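Local coordinates for DNA replication protein DnaC (Aquifex aeolicus, PDB 3ECC) that acts as a helicase loader in the initiation of bacterial DNA replication and binds nucleotide, here ADP with beryllium fluoride and magnesium, at residues A57-I62 against S101-L106; T97-P102 against I122-T127. All coordinates share one frame; numbering follows the deposited sequence.

Followed from the N terminus, the chain first passes through A57-I62 on helix 51-65, then runs through strand 71-74 and helices 75-86 and 93-99 before S101-L106 comes back against helix 51-65, where contact 1 closes a loop of 38 intervening residues. Contact 2 starts where contact 1 ends: the two share S101 and P102, and T97-P102 meets I122-T127 after 19 further residues. The loops overlap at this junction, and neither encloses the other. The segment S101-L106 joins them: V103 and V105 point to helix 51-65, while L104 points away from it and its CD2 lies 4.1 Å from V98 CG1 and also touches I125, on the side of helices 93-99 and 116-131.

Contact 1 (A57-I62 against S101-L106); sequences ATLKAI and SPVLVL
L59 and I62 of helix 51-65 pack against V103 and V105 of S101-L106, the segment that leads into and along strand 104-107, in an apolar helix-on-sheet contact in the core of a P-loop NTPase fold. The helix is the one that follows the P-loop, and the strand lies inside the parallel sheet, between strands 71-74 and 136-141. At the closest backbone approach the CA atoms of L59 and V103 are 7.5 Å apart, so branched aliphatic chains bridge the distance. With CG anti to the backbone N (chi1 178°), L59 holds its fork over the strand and divides it between two valines. Its CD1 meets V103 CG1 at 3.6 Å as the two side chains slide past one another in opposite directions; its CD2 lies across V105, 3.9 Å from CG2. I62, one helical turn further on, extends its longer branch so that CD1 comes tip to tip with V103 CG2 at 4.2 Å. V103 therefore uses both methyls, one for each helix residue, and a beta-branched residue suits this place because the branching begins right at the backbone. Earlier in the segment, S101 reaches forward with its hydroxyl, OG giving V103 O a 3.0 Å hydrogen bond from well above the carbonyl plane. Y71 and F73 of the neighbouring strand bond the backbone at V103 and V105, and F72 touches both L59 and V105. V30 of helix 17-31 packs on I62. Two residues beyond V105 comes D107, which binds magnesium in a structure of this protein; D108 follows it and lines the beryllium fluoride pocket, as expected of a Walker B strand. Made of methyl groups alone, the interface depends on fit and the exclusion of water, while the hydrogen bonds of V103 and V105 run to strand 71-74 and to S101.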
ATOM      1  N   ALA A  57      -8.544   3.830   5.971  1.00 44.47           N
ATOM      2  CA  ALA A  57      -8.625   4.889   6.979  1.00 44.71           C
ATOM      3  C   ALA A  57      -7.644   6.021   6.681  1.00 44.98           C
ATOM      4  O   ALA A  57      -8.029   7.197   6.669  1.00 45.48           O
ATOM      5  CB  ALA A  57      -8.375   4.321   8.373  1.00 44.44           C
ATOM      6  N   THR A  58      -6.386   5.662   6.426  1.00 44.95           N
ATOM      7  CA  THR A  58      -5.343   6.644   6.140  1.00 44.92           C
ATOM      8  C   THR A  58      -5.695   7.454   4.895  1.00 45.58           C
ATOM      9  O   THR A  58      -5.520   8.672   4.863  1.00 45.41           O
ATOM     10  CB  THR A  58      -3.966   5.974   5.956  1.00 44.59           C
ATOM     11  OG1 THR A  58      -3.709   5.093   7.054  1.00 42.94           O
ATOM     12  CG2 THR A  58      -2.869   7.013   5.898  1.00 44.95           C
ATOM     13  N   LEU A  59      -6.229   6.775   3.889  1.00 46.57           N
ATOM     14  CA  LEU A  59      -6.572   7.422   2.625  1.00 47.70           C
ATOM     15  C   LEU A  59      -7.664   8.478   2.822  1.00 48.72           C
ATOM     16  O   LEU A  59      -7.613   9.556   2.215  1.00 48.80           O
ATOM     17  CB  LEU A  59      -7.001   6.375   1.593  1.00 47.43           C
ATOM     18  CG  LEU A  59      -7.460   6.829   0.206  1.00 47.15           C
ATOM     19  CD1 LEU A  59      -6.369   7.598  -0.505  1.00 47.11           C
ATOM     20  CD2 LEU A  59      -7.901   5.633  -0.628  1.00 46.48           C
ATOM     21  N   LYS A  60      -8.636   8.156   3.680  1.00 49.86           N
ATOM     22  CA  LYS A  60      -9.748   9.053   4.000  1.00 50.89           C
ATOM     23  C   LYS A  60      -9.293  10.219   4.872  1.00 51.61           C
ATOM     24  O   LYS A  60      -9.669  11.370   4.629  1.00 51.49           O
ATOM     25  CB  LYS A  60     -10.855   8.287   4.726  1.00 50.90           C
ATOM     26  CG  LYS A  60     -11.969   7.777   3.842  1.00 51.15           C
ATOM     27  CD  LYS A  60     -12.900   6.841   4.623  1.00 52.63           C
ATOM     28  CE  LYS A  60     -13.535   7.526   5.848  1.00 53.50           C
ATOM     29  NZ  LYS A  60     -14.553   8.581   5.500  1.00 54.15           N
ATOM     30  N   ALA A  61      -8.478   9.914   5.883  1.00 52.44           N
ATOM     31  CA  ALA A  61      -7.984  10.927   6.806  1.00 53.21           C
ATOM     32  C   ALA A  61      -7.203  12.011   6.071  1.00 53.97           C
ATOM     33  O   ALA A  61      -7.373  13.197   6.341  1.00 54.08           O
ATOM     34  CB  ALA A  61      -7.131  10.288   7.888  1.00 53.17           C
ATOM     35  N   ILE A  62      -6.361  11.598   5.128  1.00 54.99           N
ATOM     36  CA  ILE A  62      -5.640  12.536   4.272  1.00 55.98           C
ATOM     37  C   ILE A  62      -6.627  13.432   3.535  1.00 57.23           C
ATOM     38  O   ILE A  62      -6.488  14.654   3.536  1.00 57.30           O
ATOM     39  CB  ILE A  62      -4.742  11.796   3.260  1.00 55.63           C
ATOM     40  CG1 ILE A  62      -3.565  11.144   3.984  1.00 54.88           C
ATOM     41  CG2 ILE A  62      -4.245  12.749   2.175  1.00 55.41           C
ATOM     42  CD1 ILE A  62      -2.876  10.082   3.189  1.00 54.54           C
ATOM     43  N   SER A 101      -0.821   9.922  -9.428  1.00 53.11           N
ATOM     44  CA  SER A 101      -1.696  10.134  -8.285  1.00 52.54           C
ATOM     45  C   SER A 101      -0.924  10.564  -7.037  1.00 52.11           C
ATOM     46  O   SER A 101       0.127  10.005  -6.722  1.00 51.83           O
ATOM     47  CB  SER A 101      -2.495   8.871  -7.984  1.00 52.63           C
ATOM     48  OG  SER A 101      -3.483   9.133  -7.004  1.00 53.46           O
ATOM     49  N   PRO A 102      -1.470  11.550  -6.307  1.00 51.81           N
ATOM     50  CA  PRO A 102      -0.857  12.067  -5.080  1.00 51.34           C
ATOM     51  C   PRO A 102      -0.799  11.029  -3.961  1.00 50.94           C
ATOM     52  O   PRO A 102       0.152  11.020  -3.180  1.00 50.96           O
ATOM     53  CB  PRO A 102      -1.781  13.229  -4.687  1.00 51.35           C
ATOM     54  CG  PRO A 102      -3.069  12.958  -5.397  1.00 51.50           C
ATOM     55  CD  PRO A 102      -2.673  12.315  -6.683  1.00 51.80           C
ATOM     56  N   VAL A 103      -1.816  10.177  -3.877  1.00 50.57           N
ATOM     57  CA  VAL A 103      -1.828   9.077  -2.913  1.00 50.25           C
ATOM     58  C   VAL A 103      -2.355   7.826  -3.596  1.00 49.71           C
ATOM     59  O   VAL A 103      -3.402   7.861  -4.234  1.00 49.70           O
ATOM     60  CB  VAL A 103      -2.723   9.386  -1.690  1.00 50.39           C
ATOM     61  CG1 VAL A 103      -2.819   8.173  -0.780  1.00 51.08           C
ATOM     62  CG2 VAL A 103      -2.185  10.563  -0.914  1.00 50.68           C
ATOM     63  N   LEU A 104      -1.620   6.728  -3.473  1.00 49.20           N
ATOM     64  CA  LEU A 104      -2.043   5.468  -4.058  1.00 48.73           C
ATOM     65  C   LEU A 104      -1.927   4.342  -3.043  1.00 48.65           C
ATOM     66  O   LEU A 104      -0.922   4.224  -2.338  1.00 48.45           O
ATOM     67  CB  LEU A 104      -1.224   5.142  -5.314  1.00 48.70           C
ATOM     68  CG  LEU A 104      -1.634   3.909  -6.139  1.00 48.49           C
ATOM     69  CD1 LEU A 104      -2.931   4.142  -6.916  1.00 48.08           C
ATOM     70  CD2 LEU A 104      -0.518   3.508  -7.085  1.00 47.37           C
ATOM     71  N   VAL A 105      -2.976   3.527  -2.962  1.00 48.38           N
ATOM     72  CA  VAL A 105      -2.959   2.342  -2.132  1.00 47.99           C
ATOM     73  C   VAL A 105      -2.840   1.121  -3.024  1.00 47.96           C
ATOM     74  O   VAL A 105      -3.706   0.873  -3.867  1.00 48.05           O
ATOM     75  CB  VAL A 105      -4.242   2.216  -1.277  1.00 48.07           C
ATOM     76  CG1 VAL A 105      -4.077   1.118  -0.224  1.00 47.39           C
ATOM     77  CG2 VAL A 105      -4.586   3.540  -0.626  1.00 47.89           C
ATOM     78  N   LEU A 106      -1.754   0.375  -2.854  1.00 47.79           N
ATOM     79  CA  LEU A 106      -1.628  -0.947  -3.456  1.00 47.95           C
ATOM     80  C   LEU A 106      -1.914  -2.010  -2.399  1.00 48.48           C
ATOM     81  O   LEU A 106      -1.063  -2.298  -1.552  1.00 48.39           O
ATOM     82  CB  LEU A 106      -0.231  -1.150  -4.051  1.00 47.63           C
ATOM     83  CG  LEU A 106       0.251  -0.194  -5.145  1.00 46.56           C
ATOM     84  CD1 LEU A 106       1.638  -0.583  -5.606  1.00 44.92           C
ATOM     85  CD2 LEU A 106      -0.711  -0.166  -6.317  1.00 46.00           C
TER

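Contact 2 (T97-P102 against I122-T127); sequences TVLNSP and ISYIIT
S123 O is gripped by two donors of one residue, T127 OG1 at 2.7 Å and T127 N at 3.1 Å, within the turn of helix 116-131 that presents Y124 and I125 to L99. The hydroxyl lies only 17° from the carbonyl plane, and a threonine can make this bond without leaving its helix. The close contacts across the interface are all made by L99, in the last turn of helix 93-99. With CG anti to the carbonyl carbon (chi1 -70°), the side chain brings its fork up to helix 116-131, where the methyls part: CD2 settles 3.7 Å from both CA and CG1 of I125, while CD1 reaches Y124, 3.9 Å from CE2. The tyrosine ring is met obliquely, the two side chains crossing at about a right angle, and Y124 lies at the outer margin, where it also touches a crystal neighbour. Helix 116-131 is the connection of a beta-alpha-beta crossover from strand 104-107 to strand 136-141, and L78 of helix 75-86 packs on both V98 and I125. Shortening L99 to an alanine here would remove both methyls and would probably open a gap over I125, leaving the Y124 ring freer to turn. Beyond the helix end, N100 OD1 bonds Y128 OH, and S101 O accepts from R129 NH2, both partners lying on helix 116-131.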
ATOM      1  N   THR A  97      -3.206   8.760 -14.451  1.00 62.80           N
ATOM      2  CA  THR A  97      -3.903   9.121 -13.225  1.00 62.03           C
ATOM      3  C   THR A  97      -3.455   8.241 -12.070  1.00 61.45           C
ATOM      4  O   THR A  97      -3.384   8.705 -10.928  1.00 61.92           O
ATOM      5  CB  THR A  97      -5.424   9.000 -13.377  1.00 62.12           C
ATOM      6  OG1 THR A  97      -5.731   7.775 -14.055  1.00 62.04           O
ATOM      7  CG2 THR A  97      -5.981  10.183 -14.169  1.00 62.16           C
ATOM      8  N   VAL A  98      -3.137   6.982 -12.374  1.00 60.15           N
ATOM      9  CA  VAL A  98      -2.603   6.060 -11.376  1.00 58.93           C
ATOM     10  C   VAL A  98      -1.160   6.413 -11.021  1.00 58.16           C
ATOM     11  O   VAL A  98      -0.845   6.633  -9.853  1.00 58.16           O
ATOM     12  CB  VAL A  98      -2.689   4.582 -11.842  1.00 58.92           C
ATOM     13  CG1 VAL A  98      -1.873   3.680 -10.925  1.00 58.42           C
ATOM     14  CG2 VAL A  98      -4.135   4.124 -11.888  1.00 58.74           C
ATOM     15  N   LEU A  99      -0.298   6.502 -12.034  1.00 57.07           N
ATOM     16  CA  LEU A  99       1.116   6.817 -11.819  1.00 56.02           C
ATOM     17  C   LEU A  99       1.317   8.186 -11.171  1.00 55.46           C
ATOM     18  O   LEU A  99       2.108   8.326 -10.247  1.00 55.45           O
ATOM     19  CB  LEU A  99       1.901   6.750 -13.138  1.00 55.96           C
ATOM     20  CG  LEU A  99       2.150   5.394 -13.811  1.00 55.39           C
ATOM     21  CD1 LEU A  99       2.771   5.600 -15.186  1.00 54.60           C
ATOM     22  CD2 LEU A  99       3.012   4.475 -12.951  1.00 54.51           C
ATOM     23  N   ASN A 100       0.585   9.187 -11.649  1.00 54.89           N
ATOM     24  CA  ASN A 100       0.756  10.556 -11.164  1.00 54.36           C
ATOM     25  C   ASN A 100      -0.135  10.917  -9.977  1.00 53.81           C
ATOM     26  O   ASN A 100      -0.180  12.069  -9.559  1.00 53.80           O
ATOM     27  CB  ASN A 100       0.583  11.557 -12.315  1.00 54.18           C
ATOM     28  CG  ASN A 100       1.776  11.559 -13.269  1.00 54.25           C
ATOM     29  OD1 ASN A 100       2.930  11.581 -12.836  1.00 53.39           O
ATOM     30  ND2 ASN A 100       1.501  11.544 -14.571  1.00 54.55           N
ATOM     31  N   SER A 101      -0.821   9.922  -9.428  1.00 53.11           N
ATOM     32  CA  SER A 101      -1.696  10.134  -8.285  1.00 52.54           C
ATOM     33  C   SER A 101      -0.924  10.564  -7.037  1.00 52.11           C
ATOM     34  O   SER A 101       0.127  10.005  -6.722  1.00 51.83           O
ATOM     35  CB  SER A 101      -2.495   8.871  -7.984  1.00 52.63           C
ATOM     36  OG  SER A 101      -3.483   9.133  -7.004  1.00 53.46           O
ATOM     37  N   PRO A 102      -1.470  11.550  -6.307  1.00 51.81           N
ATOM     38  CA  PRO A 102      -0.857  12.067  -5.080  1.00 51.34           C
ATOM     39  C   PRO A 102      -0.799  11.029  -3.961  1.00 50.94           C
ATOM     40  O   PRO A 102       0.152  11.020  -3.180  1.00 50.96           O
ATOM     41  CB  PRO A 102      -1.781  13.229  -4.687  1.00 51.35           C
ATOM     42  CG  PRO A 102      -3.069  12.958  -5.397  1.00 51.50           C
ATOM     43  CD  PRO A 102      -2.673  12.315  -6.683  1.00 51.80           C
ATOM     44  N   ILE A 122       4.272  -3.890 -11.690  1.00 50.71           N
ATOM     45  CA  ILE A 122       4.543  -3.559 -10.292  1.00 48.97           C
ATOM     46  C   ILE A 122       5.855  -2.785 -10.168  1.00 48.25           C
ATOM     47  O   ILE A 122       5.893  -1.704  -9.572  1.00 48.05           O
ATOM     48  CB  ILE A 122       4.570  -4.818  -9.410  1.00 48.88           C
ATOM     49  CG1 ILE A 122       3.165  -5.412  -9.297  1.00 48.43           C
ATOM     50  CG2 ILE A 122       5.100  -4.497  -8.029  1.00 48.30           C
ATOM     51  CD1 ILE A 122       3.147  -6.863  -8.825  1.00 48.21           C
ATOM     52  N   SER A 123       6.918  -3.323 -10.764  1.00 47.06           N
ATOM     53  CA  SER A 123       8.197  -2.628 -10.832  1.00 46.21           C
ATOM     54  C   SER A 123       8.101  -1.265 -11.534  1.00 45.55           C
ATOM     55  O   SER A 123       8.807  -0.327 -11.174  1.00 45.31           O
ATOM     56  CB  SER A 123       9.246  -3.497 -11.518  1.00 46.05           C
ATOM     57  OG  SER A 123      10.514  -2.865 -11.489  1.00 46.88           O
ATOM     58  N   TYR A 124       7.239  -1.169 -12.540  1.00 44.79           N
ATOM     59  CA  TYR A 124       7.048   0.078 -13.274  1.00 44.26           C
ATOM     60  C   TYR A 124       6.371   1.146 -12.418  1.00 43.83           C
ATOM     61  O   TYR A 124       6.863   2.267 -12.309  1.00 43.78           O
ATOM     62  CB  TYR A 124       6.224  -0.167 -14.538  1.00 44.49           C
ATOM     63  CG  TYR A 124       5.966   1.071 -15.370  1.00 45.49           C
ATOM     64  CD1 TYR A 124       6.984   1.982 -15.644  1.00 47.11           C
ATOM     65  CD2 TYR A 124       4.714   1.310 -15.922  1.00 46.57           C
ATOM     66  CE1 TYR A 124       6.750   3.119 -16.421  1.00 47.18           C
ATOM     67  CE2 TYR A 124       4.476   2.439 -16.705  1.00 46.96           C
ATOM     68  CZ  TYR A 124       5.499   3.337 -16.950  1.00 46.98           C
ATOM     69  OH  TYR A 124       5.270   4.458 -17.721  1.00 46.98           O
ATOM     70  N   ILE A 125       5.239   0.792 -11.814  1.00 42.96           N
ATOM     71  CA  ILE A 125       4.465   1.720 -11.000  1.00 42.04           C
ATOM     72  C   ILE A 125       5.240   2.206  -9.768  1.00 41.69           C
ATOM     73  O   ILE A 125       5.117   3.357  -9.362  1.00 41.52           O
ATOM     74  CB  ILE A 125       3.114   1.084 -10.588  1.00 42.02           C
ATOM     75  CG1 ILE A 125       2.176   1.010 -11.802  1.00 42.31           C
ATOM     76  CG2 ILE A 125       2.475   1.857  -9.449  1.00 41.65           C
ATOM     77  CD1 ILE A 125       0.919   0.178 -11.566  1.00 42.70           C
ATOM     78  N   ILE A 126       6.054   1.327  -9.196  1.00 41.30           N
ATOM     79  CA  ILE A 126       6.807   1.647  -7.993  1.00 41.07           C
ATOM     80  C   ILE A 126       8.078   2.473  -8.271  1.00 41.39           C
ATOM     81  O   ILE A 126       8.414   3.394  -7.514  1.00 41.53           O
ATOM     82  CB  ILE A 126       7.125   0.373  -7.191  1.00 40.84           C
ATOM     83  CG1 ILE A 126       5.862  -0.080  -6.461  1.00 40.73           C
ATOM     84  CG2 ILE A 126       8.255   0.621  -6.204  1.00 39.61           C
ATOM     85  CD1 ILE A 126       5.805  -1.545  -6.189  1.00 41.62           C
ATOM     86  N   THR A 127       8.772   2.156  -9.356  1.00 41.21           N
ATOM     87  CA  THR A 127       9.952   2.928  -9.751  1.00 41.46           C
ATOM     88  C   THR A 127       9.563   4.366 -10.146  1.00 41.27           C
ATOM     89  O   THR A 127      10.251   5.331  -9.805  1.00 41.04           O
ATOM     90  CB  THR A 127      10.718   2.218 -10.888  1.00 41.18           C
ATOM     91  OG1 THR A 127      11.095   0.912 -10.446  1.00 41.39           O
ATOM     92  CG2 THR A 127      11.951   2.978 -11.269  1.00 41.59           C
TER